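Local coordinates for fatty Acid Kinase (Fak) B3 protein (Streptococcus pneumoniae, PDB 6CNG) that binds linoleic acid and, as a DegV-family protein, may take part in lipid transport or fatty acid metabolism, at residues 21-33 against 94-106. Numbering follows the deposited sequence.
Sequences MTWKIIADSGCDY and AFEGAKNIFLVTI
Two neighbouring parallel strands at the heart of the N-terminal alpha/beta sheet of this DegV fold, 23-28 and 100-105, run side by side here, their short axes 16° apart and bridged from Trp23-Asn100 to Ala27-Val104. Lys24 and Ile26 each give and take backbone bonds: Lys24 N donates to Asn100 O at 2.9 Å and Ile26 N to Phe102 O, while their carbonyls accept from Phe102 N and Val104 N. Strand 43-54 pairs with the other edge of 23-28.

Side chains alternate between the faces. On one, where Trp23 and Ile25 pack on helix 143-157 and Phe102 stacks on Phe162, CB of Asn100 sits over the indole's six-membered ring, 3.9 Å from its centroid, a CH-pi contact; CZ3 of Trp23 meets CE1 of Phe102, each at the other ring's edge. On the other, Leu103 packs on helix 113-127, and branched Ile26, suited to an extended strand, lies between the sheet and the end of helix 88-95: its CG1 is beside the backbone N (chi1 -47°), and CD1 of Ile26 lies 3.4 Å from CD1 of Phe95, at the ring's edge, and also meets CG2 of Ile101.

Lys24 lays its extended chain along the Ala98 methyl and carries NZ to the end of helix 88-95. There NZ donates to Glu96 O (2.8 Å), in the carbonyl plane, and to Ala94 O from above it; a positive charge would probably be favoured beside these carbonyls.

At the C-terminal end of strand 23-28, toward the fatty acid pocket, where Ile106 approaches the linoleic acid, Asp28 ties its turn to Ile106. Its OD1 accepts from Gly30 N, an Asx turn; OD2 is also bonded by Ser113 and receives Ile106 N on its syn side at 2.8 Å.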
ATOM      1  N   MET A  21     -23.644   5.975 -16.144  1.00 32.60           N
ATOM      2  CA  MET A  21     -22.703   6.707 -15.239  1.00 29.61           C
ATOM      3  C   MET A  21     -21.931   5.748 -14.345  1.00 26.60           C
ATOM      4  O   MET A  21     -22.313   5.517 -13.207  1.00 28.03           O
ATOM      5  CB  MET A  21     -23.478   7.691 -14.369  1.00 35.92           C
ATOM      6  CG  MET A  21     -22.611   8.556 -13.471  1.00 38.19           C
ATOM      7  SD  MET A  21     -21.864   9.993 -14.275  1.00 39.06           S
ATOM      8  CE  MET A  21     -21.555  10.954 -12.815  1.00 27.67           C
ATOM      9  N   THR A  22     -20.816   5.234 -14.854  1.00 25.93           N
ATOM     10  CA  THR A  22     -20.080   4.162 -14.207  1.00 17.63           C
ATOM     11  C   THR A  22     -18.724   4.659 -13.734  1.00 18.54           C
ATOM     12  O   THR A  22     -18.157   5.608 -14.281  1.00 20.66           O
ATOM     13  CB  THR A  22     -19.890   2.943 -15.115  1.00 20.62           C
ATOM     14  OG1 THR A  22     -19.092   3.281 -16.239  1.00 21.51           O
ATOM     15  CG2 THR A  22     -21.227   2.408 -15.618  1.00 26.98           C
ATOM     16  N   TRP A  23     -18.254   4.025 -12.670  1.00 16.96           N
ATOM     17  CA  TRP A  23     -17.005   4.362 -12.004  1.00 14.48           C
ATOM     18  C   TRP A  23     -16.188   3.102 -11.743  1.00 13.87           C
ATOM     19  O   TRP A  23     -16.727   2.055 -11.380  1.00 12.90           O
ATOM     20  CB  TRP A  23     -17.264   4.990 -10.643  1.00 14.32           C
ATOM     21  CG  TRP A  23     -18.143   6.138 -10.644  1.00 13.98           C
ATOM     22  CD1 TRP A  23     -19.478   6.133 -10.764  1.00 17.64           C
ATOM     23  CD2 TRP A  23     -17.759   7.489 -10.477  1.00 14.58           C
ATOM     24  NE1 TRP A  23     -19.966   7.398 -10.691  1.00 20.40           N
ATOM     25  CE2 TRP A  23     -18.917   8.254 -10.522  1.00 17.80           C
ATOM     26  CE3 TRP A  23     -16.541   8.126 -10.308  1.00 15.73           C
ATOM     27  CZ2 TRP A  23     -18.899   9.605 -10.388  1.00 21.84           C
ATOM     28  CZ3 TRP A  23     -16.524   9.466 -10.179  1.00 18.84           C
ATOM     29  CH2 TRP A  23     -17.688  10.195 -10.209  1.00 18.47           C
ATOM     30  N   LYS A  24     -14.880   3.212 -11.930  1.00 13.67           N
ATOM     31  CA  LYS A  24     -13.955   2.172 -11.519  1.00 17.05           C
ATOM     32  C   LYS A  24     -12.858   2.785 -10.655  1.00 15.51           C
ATOM     33  O   LYS A  24     -12.314   3.846 -10.976  1.00 12.76           O
ATOM     34  CB  LYS A  24     -13.340   1.440 -12.713  1.00 16.06           C
ATOM     35  CG  LYS A  24     -13.868   0.057 -12.896  1.00 17.61           C
ATOM     36  CD  LYS A  24     -13.311  -0.647 -14.136  1.00 17.80           C
ATOM     37  CE  LYS A  24     -13.910  -2.036 -14.330  1.00 17.17           C
ATOM     38  NZ  LYS A  24     -13.335  -2.831 -15.473  1.00 18.00           N
ATOM     39  N   ILE A  25     -12.562   2.122  -9.547  1.00 13.53           N
ATOM     40  CA  ILE A  25     -11.369   2.387  -8.756  1.00 14.15           C
ATOM     41  C   ILE A  25     -10.415   1.231  -9.006  1.00 14.82           C
ATOM     42  O   ILE A  25     -10.735   0.077  -8.700  1.00 12.58           O
ATOM     43  CB  ILE A  25     -11.696   2.516  -7.261  1.00 13.67           C
ATOM     44  CG1 ILE A  25     -12.638   3.691  -7.022  1.00 12.25           C
ATOM     45  CG2 ILE A  25     -10.415   2.690  -6.469  1.00 16.67           C
ATOM     46  CD1 ILE A  25     -13.207   3.720  -5.614  1.00 14.72           C
ATOM     47  N   ILE A  26      -9.256   1.549  -9.567  1.00 14.73           N
ATOM     48  CA  ILE A  26      -8.233   0.569  -9.915  1.00 14.00           C
ATOM     49  C   ILE A  26      -7.029   0.809  -9.024  1.00 11.56           C
ATOM     50  O   ILE A  26      -6.674   1.949  -8.744  1.00 14.50           O
ATOM     51  CB  ILE A  26      -7.832   0.677 -11.399  1.00 14.04           C
ATOM     52  CG1 ILE A  26      -9.065   0.751 -12.282  1.00 15.32           C
ATOM     53  CG2 ILE A  26      -6.983  -0.508 -11.779  1.00 21.15           C
ATOM     54  CD1 ILE A  26      -8.780   0.916 -13.740  1.00 15.87           C
ATOM     55  N   ALA A  27      -6.430  -0.264  -8.546  1.00 13.54           N
ATOM     56  CA  ALA A  27      -5.215  -0.154  -7.760  1.00 16.36           C
ATOM     57  C   ALA A  27      -4.314  -1.325  -8.101  1.00 13.62           C
ATOM     58  O   ALA A  27      -4.788  -2.379  -8.496  1.00 17.12           O
ATOM     59  CB  ALA A  27      -5.507  -0.163  -6.249  1.00 16.00           C
ATOM     60  N   ASP A  28      -3.015  -1.137  -7.962  1.00 14.46           N
ATOM     61  CA  ASP A  28      -2.125  -2.286  -8.080  1.00 11.62           C
ATOM     62  C   ASP A  28      -2.057  -3.052  -6.746  1.00 12.68           C
ATOM     63  O   ASP A  28      -2.615  -2.633  -5.731  1.00 16.18           O
ATOM     64  CB  ASP A  28      -0.763  -1.839  -8.619  1.00 12.44           C
ATOM     65  CG  ASP A  28      -0.028  -0.885  -7.689  1.00 13.65           C
ATOM     66  OD1 ASP A  28      -0.103  -1.081  -6.446  1.00 16.47           O
ATOM     67  OD2 ASP A  28       0.649   0.037  -8.203  1.00 16.70           O
ATOM     68  N   SER A  29      -1.361  -4.192  -6.743  1.00 13.18           N
ATOM     69  CA  SER A  29      -1.348  -5.061  -5.564  1.00 16.94           C
ATOM     70  C   SER A  29      -0.423  -4.564  -4.413  1.00 17.81           C
ATOM     71  O   SER A  29      -0.204  -5.301  -3.434  1.00 21.73           O
ATOM     72  CB  SER A  29      -1.106  -6.509  -5.984  1.00 14.93           C
ATOM     73  OG  SER A  29       0.180  -6.706  -6.478  1.00 16.65           O
ATOM     74  N   GLY A  30       0.062  -3.322  -4.485  1.00 16.15           N
ATOM     75  CA  GLY A  30       0.506  -2.598  -3.315  1.00 18.61           C
ATOM     76  C   GLY A  30      -0.621  -2.143  -2.415  1.00 15.37           C
ATOM     77  O   GLY A  30      -0.354  -1.697  -1.296  1.00 18.14           O
ATOM     78  N   CYS A  31      -1.863  -2.208  -2.910  1.00 15.96           N
ATOM     79  CA  CYS A  31      -3.086  -2.095  -2.122  1.00 15.82           C
ATOM     80  C   CYS A  31      -3.465  -3.475  -1.604  1.00 16.02           C
ATOM     81  O   CYS A  31      -3.404  -4.465  -2.330  1.00 15.93           O
ATOM     82  CB  CYS A  31      -4.231  -1.574  -2.995  1.00 17.65           C
ATOM     83  SG  CYS A  31      -5.888  -1.514  -2.265  1.00 16.40           S
ATOM     84  N   ASP A  32      -3.870  -3.531  -0.353  1.00 17.32           N
ATOM     85  CA  ASP A  32      -4.129  -4.809   0.277  1.00 15.05           C
ATOM     86  C   ASP A  32      -5.537  -5.328   0.060  1.00 16.11           C
ATOM     87  O   ASP A  32      -5.779  -6.495   0.363  1.00 18.36           O
ATOM     88  CB  ASP A  32      -3.843  -4.680   1.772  1.00 18.80           C
ATOM     89  CG  ASP A  32      -2.457  -4.128   2.039  1.00 16.52           C
ATOM     90  OD1 ASP A  32      -1.476  -4.774   1.669  1.00 16.44           O
ATOM     91  OD2 ASP A  32      -2.363  -3.025   2.572  1.00 16.55           O
ATOM     92  N   TYR A  33      -6.455  -4.507  -0.450  1.00 13.85           N
ATOM     93  CA  TYR A  33      -7.817  -4.942  -0.724  1.00 14.25           C
ATOM     94  C   TYR A  33      -7.851  -5.879  -1.927  1.00 11.93           C
ATOM     95  O   TYR A  33      -7.281  -5.580  -2.977  1.00 14.07           O
ATOM     96  CB  TYR A  33      -8.702  -3.726  -1.031  1.00 14.50           C
ATOM     97  CG  TYR A  33      -9.043  -2.843   0.144  1.00 13.35           C
ATOM     98  CD1 TYR A  33      -9.477  -3.374   1.339  1.00 15.81           C
ATOM     99  CD2 TYR A  33      -8.927  -1.477   0.051  1.00 13.53           C
ATOM    100  CE1 TYR A  33      -9.790  -2.554   2.405  1.00 19.53           C
ATOM    101  CE2 TYR A  33      -9.232  -0.656   1.099  1.00 18.11           C
ATOM    102  CZ  TYR A  33      -9.666  -1.190   2.275  1.00 18.67           C
ATOM    103  OH  TYR A  33      -9.963  -0.328   3.317  1.00 25.45           O
ATOM    104  N   ALA A  94      -8.092  -3.385 -17.492  1.00 14.51           N
ATOM    105  CA  ALA A  94      -8.846  -3.012 -16.309  1.00 17.45           C
ATOM    106  C   ALA A  94      -9.749  -1.812 -16.546  1.00 17.65           C
ATOM    107  O   ALA A  94     -10.730  -1.636 -15.824  1.00 21.10           O
ATOM    108  CB  ALA A  94      -7.872  -2.729 -15.179  1.00 15.08           C
ATOM    109  N   PHE A  95      -9.453  -0.997 -17.542  1.00 16.32           N
ATOM    110  CA  PHE A  95     -10.249   0.179 -17.795  1.00 15.88           C
ATOM    111  C   PHE A  95     -11.625  -0.139 -18.371  1.00 17.62           C
ATOM    112  O   PHE A  95     -12.527   0.691 -18.256  1.00 17.33           O
ATOM    113  CB  PHE A  95      -9.514   1.078 -18.776  1.00 14.22           C
ATOM    114  CG  PHE A  95      -8.270   1.699 -18.237  1.00 14.49           C
ATOM    115  CD1 PHE A  95      -8.070   1.869 -16.890  1.00 15.62           C
ATOM    116  CD2 PHE A  95      -7.314   2.142 -19.094  1.00 13.22           C
ATOM    117  CE1 PHE A  95      -6.951   2.453 -16.435  1.00 15.96           C
ATOM    118  CE2 PHE A  95      -6.194   2.719 -18.640  1.00 15.60           C
ATOM    119  CZ  PHE A  95      -6.012   2.884 -17.310  1.00 15.82           C
ATOM    120  N   GLU A  96     -11.812  -1.307 -18.973  1.00 18.99           N
ATOM    121  CA  GLU A  96     -12.991  -1.541 -19.796  1.00 21.47           C
ATOM    122  C   GLU A  96     -14.293  -1.481 -19.001  1.00 18.82           C
ATOM    123  O   GLU A  96     -14.377  -1.951 -17.869  1.00 22.46           O
ATOM    124  CB  GLU A  96     -12.888  -2.891 -20.488  1.00 23.59           C
ATOM    125  CG  GLU A  96     -13.952  -3.024 -21.569  1.00 33.72           C
ATOM    126  CD  GLU A  96     -14.310  -4.451 -21.899  1.00 38.86           C
ATOM    127  OE1 GLU A  96     -15.008  -4.649 -22.909  1.00 38.28           O
ATOM    128  OE2 GLU A  96     -13.925  -5.374 -21.143  1.00 41.30           O
ATOM    129  N   GLY A  97     -15.323  -0.899 -19.614  1.00 25.22           N
ATOM    130  CA  GLY A  97     -16.643  -0.852 -19.006  1.00 24.13           C
ATOM    131  C   GLY A  97     -16.872   0.250 -17.993  1.00 22.75           C
ATOM    132  O   GLY A  97     -17.810   0.153 -17.197  1.00 24.63           O
ATOM    133  N   ALA A  98     -16.040   1.288 -17.982  1.00 19.35           N
ATOM    134  CA  ALA A  98     -16.194   2.376 -17.030  1.00 20.83           C
ATOM    135  C   ALA A  98     -15.937   3.701 -17.724  1.00 19.30           C
ATOM    136  O   ALA A  98     -15.074   3.792 -18.599  1.00 21.61           O
ATOM    137  CB  ALA A  98     -15.225   2.254 -15.860  1.00 26.30           C
ATOM    138  N   LYS A  99     -16.693   4.722 -17.331  1.00 18.54           N
ATOM    139  CA  LYS A  99     -16.522   6.052 -17.904  1.00 19.97           C
ATOM    140  C   LYS A  99     -15.695   6.986 -17.019  1.00 17.44           C
ATOM    141  O   LYS A  99     -15.076   7.929 -17.523  1.00 19.13           O
ATOM    142  CB  LYS A  99     -17.896   6.690 -18.172  1.00 28.00           C
ATOM    143  CG  LYS A  99     -18.870   5.872 -19.047  1.00 38.13           C
ATOM    144  CD  LYS A  99     -19.800   4.962 -18.211  1.00 45.48           C
ATOM    145  CE  LYS A  99     -21.289   5.024 -18.618  1.00 48.30           C
ATOM    146  NZ  LYS A  99     -21.939   6.326 -18.297  1.00 50.11           N
ATOM    147  N   ASN A 100     -15.683   6.739 -15.716  1.00 15.48           N
ATOM    148  CA  ASN A 100     -14.970   7.543 -14.736  1.00 16.07           C
ATOM    149  C   ASN A 100     -14.005   6.610 -14.008  1.00 16.06           C
ATOM    150  O   ASN A 100     -14.447   5.719 -13.280  1.00 16.37           O
ATOM    151  CB  ASN A 100     -15.973   8.116 -13.743  1.00 17.86           C
ATOM    152  CG  ASN A 100     -16.742   9.307 -14.275  1.00 19.04           C
ATOM    153  OD1 ASN A 100     -16.627   9.698 -15.415  1.00 19.11           O
ATOM    154  ND2 ASN A 100     -17.534   9.887 -13.419  1.00 26.64           N
ATOM    155  N   ILE A 101     -12.691   6.822 -14.171  1.00 16.07           N
ATOM    156  CA  ILE A 101     -11.674   5.892 -13.682  1.00 16.82           C
ATOM    157  C   ILE A 101     -10.629   6.613 -12.845  1.00 12.87           C
ATOM    158  O   ILE A 101     -10.025   7.584 -13.296  1.00 12.29           O
ATOM    159  CB  ILE A 101     -10.975   5.148 -14.833  1.00 14.88           C
ATOM    160  CG1 ILE A 101     -11.979   4.328 -15.630  1.00 15.59           C
ATOM    161  CG2 ILE A 101      -9.907   4.244 -14.290  1.00 16.72           C
ATOM    162  CD1 ILE A 101     -11.473   3.901 -16.971  1.00 15.25           C
ATOM    163  N   PHE A 102     -10.395   6.100 -11.639  1.00 14.62           N
ATOM    164  CA  PHE A 102      -9.280   6.483 -10.789  1.00 14.28           C
ATOM    165  C   PHE A 102      -8.352   5.299 -10.633  1.00 15.18           C
ATOM    166  O   PHE A 102      -8.792   4.164 -10.454  1.00 15.05           O
ATOM    167  CB  PHE A 102      -9.749   6.938  -9.409  1.00 12.30           C
ATOM    168  CG  PHE A 102     -10.564   8.144  -9.479  1.00 14.50           C
ATOM    169  CD1 PHE A 102     -11.894   8.079  -9.806  1.00 18.49           C
ATOM    170  CD2 PHE A 102      -9.987   9.372  -9.309  1.00 20.09           C
ATOM    171  CE1 PHE A 102     -12.639   9.228  -9.927  1.00 19.73           C
ATOM    172  CE2 PHE A 102     -10.726  10.514  -9.422  1.00 20.16           C
ATOM    173  CZ  PHE A 102     -12.045  10.439  -9.732  1.00 18.50           C
ATOM    174  N   LEU A 103      -7.071   5.585 -10.664  1.00 15.44           N
ATOM    175  CA  LEU A 103      -6.059   4.555 -10.634  1.00 15.92           C
ATOM    176  C   LEU A 103      -5.030   4.996  -9.616  1.00 14.20           C
ATOM    177  O   LEU A 103      -4.376   6.016  -9.796  1.00 20.40           O
ATOM    178  CB  LEU A 103      -5.458   4.394 -12.032  1.00 16.54           C
ATOM    179  CG  LEU A 103      -4.575   3.194 -12.316  1.00 23.09           C
ATOM    180  CD1 LEU A 103      -4.093   3.272 -13.741  1.00 21.24           C
ATOM    181  CD2 LEU A 103      -3.410   3.076 -11.355  1.00 31.21           C
ATOM    182  N   VAL A 104      -4.900   4.235  -8.543  1.00 14.02           N
ATOM    183  CA  VAL A 104      -3.914   4.494  -7.512  1.00 12.06           C
ATOM    184  C   VAL A 104      -2.838   3.440  -7.648  1.00 10.88           C
ATOM    185  O   VAL A 104      -3.122   2.243  -7.581  1.00 16.29           O
ATOM    186  CB  VAL A 104      -4.545   4.430  -6.116  1.00 15.24           C
ATOM    187  CG1 VAL A 104      -3.566   4.885  -5.057  1.00 17.51           C
ATOM    188  CG2 VAL A 104      -5.790   5.250  -6.084  1.00 22.82           C
ATOM    189  N   THR A 105      -1.605   3.881  -7.801  1.00 13.13           N
ATOM    190  CA  THR A 105      -0.466   2.999  -7.814  1.00 10.85           C
ATOM    191  C   THR A 105       0.362   3.137  -6.547  1.00 11.40           C
ATOM    192  O   THR A 105       0.345   4.141  -5.842  1.00 10.70           O
ATOM    193  CB  THR A 105       0.443   3.265  -9.012  1.00 12.37           C
ATOM    194  OG1 THR A 105       1.176   4.474  -8.800  1.00 14.63           O
ATOM    195  CG2 THR A 105      -0.356   3.363 -10.255  1.00 12.97           C
ATOM    196  N   ILE A 106       1.088   2.075  -6.271  1.00 13.26           N
ATOM    197  CA  ILE A 106       2.168   2.133  -5.330  1.00 12.80           C
ATOM    198  C   ILE A 106       3.188   3.173  -5.800  1.00 13.85           C
ATOM    199  O   ILE A 106       3.229   3.574  -6.977  1.00 11.30           O
ATOM    200  CB  ILE A 106       2.738   0.701  -5.311  1.00 18.53           C
ATOM    201  CG1 ILE A 106       3.403   0.377  -3.971  1.00 21.98           C
ATOM    202  CG2 ILE A 106       3.640   0.466  -6.558  1.00 18.10           C
ATOM    203  CD1 ILE A 106       3.889  -1.077  -3.823  1.00 17.20           C
TER
HETATM  204  O   HOH W   1      -2.105   0.558  -5.173  1.00 22.63           O